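Local coordinates for spore coat polysaccharide biosynthesis protein SpsE (Bacillus subtilis, PDB 1VLI) that probably acts as an N-acylneuraminate-9-phosphate synthase-like enzyme in making the spore coat polysaccharide, at residues A[324-330]-A[359-365]. Numbering follows the deposited sequence.
Sequences IQKGEAF and VRAVRDI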
ATOM      1  N   ILE A 324      -5.348  -5.066 -30.632  1.00 56.82           N
ATOM      2  CA  ILE A 324      -6.600  -4.386 -30.943  1.00 55.43           C
ATOM      3  C   ILE A 324      -6.555  -3.864 -32.364  1.00 57.70           C
ATOM      4  O   ILE A 324      -5.574  -3.252 -32.781  1.00 60.76           O
ATOM      5  CB  ILE A 324      -6.872  -3.247 -29.928  1.00 56.95           C
ATOM      6  CG1 ILE A 324      -6.972  -3.813 -28.497  1.00 45.66           C
ATOM      7  CG2 ILE A 324      -8.145  -2.480 -30.293  1.00 53.98           C
ATOM      8  CD1 ILE A 324      -7.307  -2.779 -27.455  1.00 51.80           C
ATOM      9  N   GLN A 325      -7.621  -4.112 -33.111  1.00 57.36           N
ATOM     10  CA  GLN A 325      -7.672  -3.685 -34.497  1.00 56.12           C
ATOM     11  C   GLN A 325      -8.479  -2.420 -34.718  1.00 54.49           C
ATOM     12  O   GLN A 325      -9.392  -2.100 -33.947  1.00 52.31           O
ATOM     13  CB  GLN A 325      -8.172  -4.821 -35.370  1.00 56.97           C
ATOM     14  CG  GLN A 325      -7.080  -5.919 -35.560  1.00 59.31           C
ATOM     15  CD  GLN A 325      -7.712  -6.934 -36.529  1.00 58.49           C
ATOM     16  OE1 GLN A 325      -7.443  -6.877 -37.823  1.00 67.35           O
ATOM     17  NE2 GLN A 325      -8.607  -7.861 -35.953  1.00 61.14           N
ATOM     18  N   LYS A 326      -8.109  -1.705 -35.778  1.00 54.26           N
ATOM     19  CA  LYS A 326      -8.725  -0.430 -36.134  1.00 54.20           C
ATOM     20  C   LYS A 326     -10.239  -0.579 -36.208  1.00 53.82           C
ATOM     21  O   LYS A 326     -10.720  -1.422 -36.943  1.00 54.21           O
ATOM     22  CB  LYS A 326      -8.200   0.043 -37.503  1.00 52.40           C
ATOM     23  CG  LYS A 326      -8.624   1.457 -37.845  1.00 52.50           C
ATOM     24  CD  LYS A 326      -8.403   1.804 -39.305  1.00 52.68           C
ATOM     25  CE  LYS A 326      -8.358   3.320 -39.445  1.00 58.43           C
ATOM     26  NZ  LYS A 326      -8.209   3.701 -40.881  1.00 59.64           N
ATOM     27  N   GLY A 327     -10.987   0.209 -35.433  1.00 53.90           N
ATOM     28  CA  GLY A 327     -12.452   0.131 -35.503  1.00 55.30           C
ATOM     29  C   GLY A 327     -13.030  -0.512 -34.246  1.00 54.77           C
ATOM     30  O   GLY A 327     -14.202  -0.283 -33.885  1.00 57.38           O
ATOM     31  N   GLU A 328     -12.191  -1.296 -33.566  1.00 52.04           N
ATOM     32  CA  GLU A 328     -12.641  -2.181 -32.498  1.00 52.43           C
ATOM     33  C   GLU A 328     -12.896  -1.458 -31.145  1.00 51.06           C
ATOM     34  O   GLU A 328     -12.058  -0.684 -30.641  1.00 46.11           O
ATOM     35  CB  GLU A 328     -11.642  -3.343 -32.363  1.00 52.86           C
ATOM     36  CG  GLU A 328     -12.029  -4.466 -31.408  1.00 57.33           C
ATOM     37  CD  GLU A 328     -10.858  -5.392 -31.088  1.00 56.78           C
ATOM     38  OE1 GLU A 328      -9.951  -5.512 -31.989  1.00 61.22           O
ATOM     39  OE2 GLU A 328     -10.847  -6.005 -29.930  1.00 65.40           O
ATOM     40  N   ALA A 329     -14.072  -1.719 -30.570  1.00 50.31           N
ATOM     41  CA  ALA A 329     -14.451  -1.174 -29.275  1.00 49.64           C
ATOM     42  C   ALA A 329     -13.426  -1.623 -28.213  1.00 51.22           C
ATOM     43  O   ALA A 329     -12.916  -2.739 -28.279  1.00 53.87           O
ATOM     44  CB  ALA A 329     -15.870  -1.616 -28.903  1.00 45.02           C
ATOM     45  N   PHE A 330     -13.082  -0.728 -27.291  1.00 51.32           N
ATOM     46  CA  PHE A 330     -12.221  -1.052 -26.175  1.00 51.24           C
ATOM     47  C   PHE A 330     -13.130  -1.650 -25.153  1.00 52.22           C
ATOM     48  O   PHE A 330     -14.270  -1.189 -25.004  1.00 53.94           O
ATOM     49  CB  PHE A 330     -11.655   0.198 -25.568  1.00 46.82           C
ATOM     50  CG  PHE A 330     -10.566   0.814 -26.359  1.00 52.03           C
ATOM     51  CD1 PHE A 330      -9.328   0.186 -26.467  1.00 49.84           C
ATOM     52  CD2 PHE A 330     -10.748   2.059 -26.963  1.00 51.08           C
ATOM     53  CE1 PHE A 330      -8.294   0.773 -27.178  1.00 50.38           C
ATOM     54  CE2 PHE A 330      -9.725   2.641 -27.690  1.00 53.71           C
ATOM     55  CZ  PHE A 330      -8.491   2.000 -27.799  1.00 49.19           C
ATOM     56  N   VAL A 359     -15.878   3.403 -26.709  1.00 61.02           N
ATOM     57  CA  VAL A 359     -14.929   4.093 -27.565  1.00 58.34           C
ATOM     58  C   VAL A 359     -14.228   3.031 -28.417  1.00 58.26           C
ATOM     59  O   VAL A 359     -14.140   1.884 -27.989  1.00 61.73           O
ATOM     60  CB  VAL A 359     -13.942   4.873 -26.698  1.00 56.05           C
ATOM     61  CG1 VAL A 359     -12.824   5.437 -27.530  1.00 53.61           C
ATOM     62  CG2 VAL A 359     -14.683   5.974 -25.980  1.00 53.43           C
ATOM     63  N   ARG A 360     -13.737   3.414 -29.603  1.00 57.25           N
ATOM     64  CA  ARG A 360     -13.108   2.476 -30.569  1.00 57.24           C
ATOM     65  C   ARG A 360     -11.684   2.879 -30.986  1.00 59.68           C
ATOM     66  O   ARG A 360     -11.352   4.103 -30.986  1.00 61.70           O
ATOM     67  CB  ARG A 360     -13.963   2.396 -31.819  1.00 56.28           C
ATOM     68  CG  ARG A 360     -15.346   1.848 -31.581  1.00 58.98           C
ATOM     69  CD  ARG A 360     -16.230   1.929 -32.815  1.00 55.61           C
ATOM     70  NE  ARG A 360     -17.542   1.349 -32.542  1.00 65.81           N
ATOM     71  CZ  ARG A 360     -17.865   0.075 -32.788  1.00 67.85           C
ATOM     72  NH1 ARG A 360     -16.964  -0.762 -33.297  1.00 62.08           N
ATOM     73  NH2 ARG A 360     -19.093  -0.362 -32.521  1.00 63.20           N
ATOM     74  N   ALA A 361     -10.849   1.863 -31.364  1.00 58.13           N
ATOM     75  CA  ALA A 361      -9.465   2.172 -31.780  1.00 56.94           C
ATOM     76  C   ALA A 361      -9.451   2.903 -33.135  1.00 55.39           C
ATOM     77  O   ALA A 361     -10.227   2.560 -34.054  1.00 54.57           O
ATOM     78  CB  ALA A 361      -8.640   0.870 -31.870  1.00 52.85           C
ATOM     79  N   VAL A 362      -8.559   3.884 -33.294  1.00 55.32           N
ATOM     80  CA  VAL A 362      -8.417   4.491 -34.634  1.00 53.34           C
ATOM     81  C   VAL A 362      -7.276   3.907 -35.464  1.00 53.13           C
ATOM     82  O   VAL A 362      -7.092   4.273 -36.613  1.00 57.34           O
ATOM     83  CB  VAL A 362      -8.380   6.033 -34.611  1.00 52.56           C
ATOM     84  CG1 VAL A 362      -9.578   6.570 -33.861  1.00 54.02           C
ATOM     85  CG2 VAL A 362      -7.066   6.568 -34.038  1.00 48.80           C
ATOM     86  N   ARG A 363      -6.514   2.999 -34.873  1.00 52.72           N
ATOM     87  CA  ARG A 363      -5.480   2.256 -35.589  1.00 52.31           C
ATOM     88  C   ARG A 363      -5.207   0.961 -34.834  1.00 54.35           C
ATOM     89  O   ARG A 363      -5.552   0.846 -33.657  1.00 54.90           O
ATOM     90  CB  ARG A 363      -4.192   3.066 -35.669  1.00 49.29           C
ATOM     91  CG  ARG A 363      -3.658   3.523 -34.302  1.00 50.48           C
ATOM     92  CD  ARG A 363      -2.530   4.532 -34.400  1.00 51.77           C
ATOM     93  NE  ARG A 363      -1.738   4.630 -33.175  1.00 54.86           N
ATOM     94  CZ  ARG A 363      -0.642   5.381 -33.063  1.00 60.27           C
ATOM     95  NH1 ARG A 363      -0.224   6.087 -34.108  1.00 58.60           N
ATOM     96  NH2 ARG A 363       0.038   5.440 -31.920  1.00 52.71           N
ATOM     97  N   ASP A 364      -4.557   0.016 -35.503  1.00 54.59           N
ATOM     98  CA  ASP A 364      -4.096  -1.215 -34.876  1.00 56.09           C
ATOM     99  C   ASP A 364      -3.198  -0.947 -33.672  1.00 57.46           C
ATOM    100  O   ASP A 364      -2.292  -0.137 -33.757  1.00 60.76           O
ATOM    101  CB  ASP A 364      -3.292  -2.032 -35.879  1.00 56.05           C
ATOM    102  CG  ASP A 364      -4.126  -2.509 -37.059  1.00 55.88           C
ATOM    103  OD1 ASP A 364      -5.380  -2.406 -37.019  1.00 50.96           O
ATOM    104  OD2 ASP A 364      -3.585  -3.012 -38.063  1.00 50.80           O
ATOM    105  N   ILE A 365      -3.440  -1.633 -32.564  1.00 56.47           N
ATOM    106  CA  ILE A 365      -2.550  -1.558 -31.411  1.00 57.05           C
ATOM    107  C   ILE A 365      -2.048  -2.969 -31.125  1.00 59.43           C
ATOM    108  O   ILE A 365      -2.855  -3.900 -31.021  1.00 58.10           O
ATOM    109  CB  ILE A 365      -3.278  -0.987 -30.196  1.00 53.52           C
ATOM    110  CG1 ILE A 365      -4.228   0.138 -30.627  1.00 52.15           C
ATOM    111  CG2 ILE A 365      -2.273  -0.483 -29.170  1.00 60.12           C
ATOM    112  CD1 ILE A 365      -5.186   0.610 -29.554  1.00 49.36           C
TER
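Two bends lie one on the other here, and Ala361 is the bump between them. Its CB points at 324-330 and fills the hollow under the type II turn from Gln325 to Glu328. Ala361 CB lies 3.7 Å from both Ile324 CG2 and Gln325 O. The Phe330 ring closes this hollow, with Phe330 CZ 4.2 Å from Ala361 CB. Phe330 CD2 is 4.0 Å from Val359 CG1. The ring edge meets Ile365, with Phe330 CE1 3.9 Å from Ile365 CD1. Ile324, Phe330, Ala361 and Ile365 thus form a small buried apolar cluster.

Backbone bonds fix the fit. Ile324 and Ile365 form an antiparallel hydrogen-bonded pair: Ile324 N to Ile365 O is 2.8 Å and Ile365 N to Ile324 O is 2.7 Å. Farther along, Gly327 N bonds Ala361 O (2.8 Å), Ala361 N bonds Glu328 O (2.9 Å), and Phe330 N bonds Val359 O (2.9 Å). Gly327 has a positive phi, and a CB there would jam against the carbonyl of Lys326. The turn is closed by Glu328 N to Gln325 O at 2.9 Å.

Polar side chains add bonds at the outside. Asp364 OD1 takes a bond from Lys326 N (3.1 Å), and Arg360 NH1 gives one to Gly327 O (2.9 Å). Arg363 turns out to a salt bridge with Asp375.

Both segments belong to the SAF (AFP-like) domain; the contact's centre lies about 34 Å from the centre of the chain. The first links strands 317-320 and 335-338; the second follows helix 352-356. Ile324 and Phe330 both rest on Ile335 of strand 335-338, so the cluster continues into the two-stranded sheet.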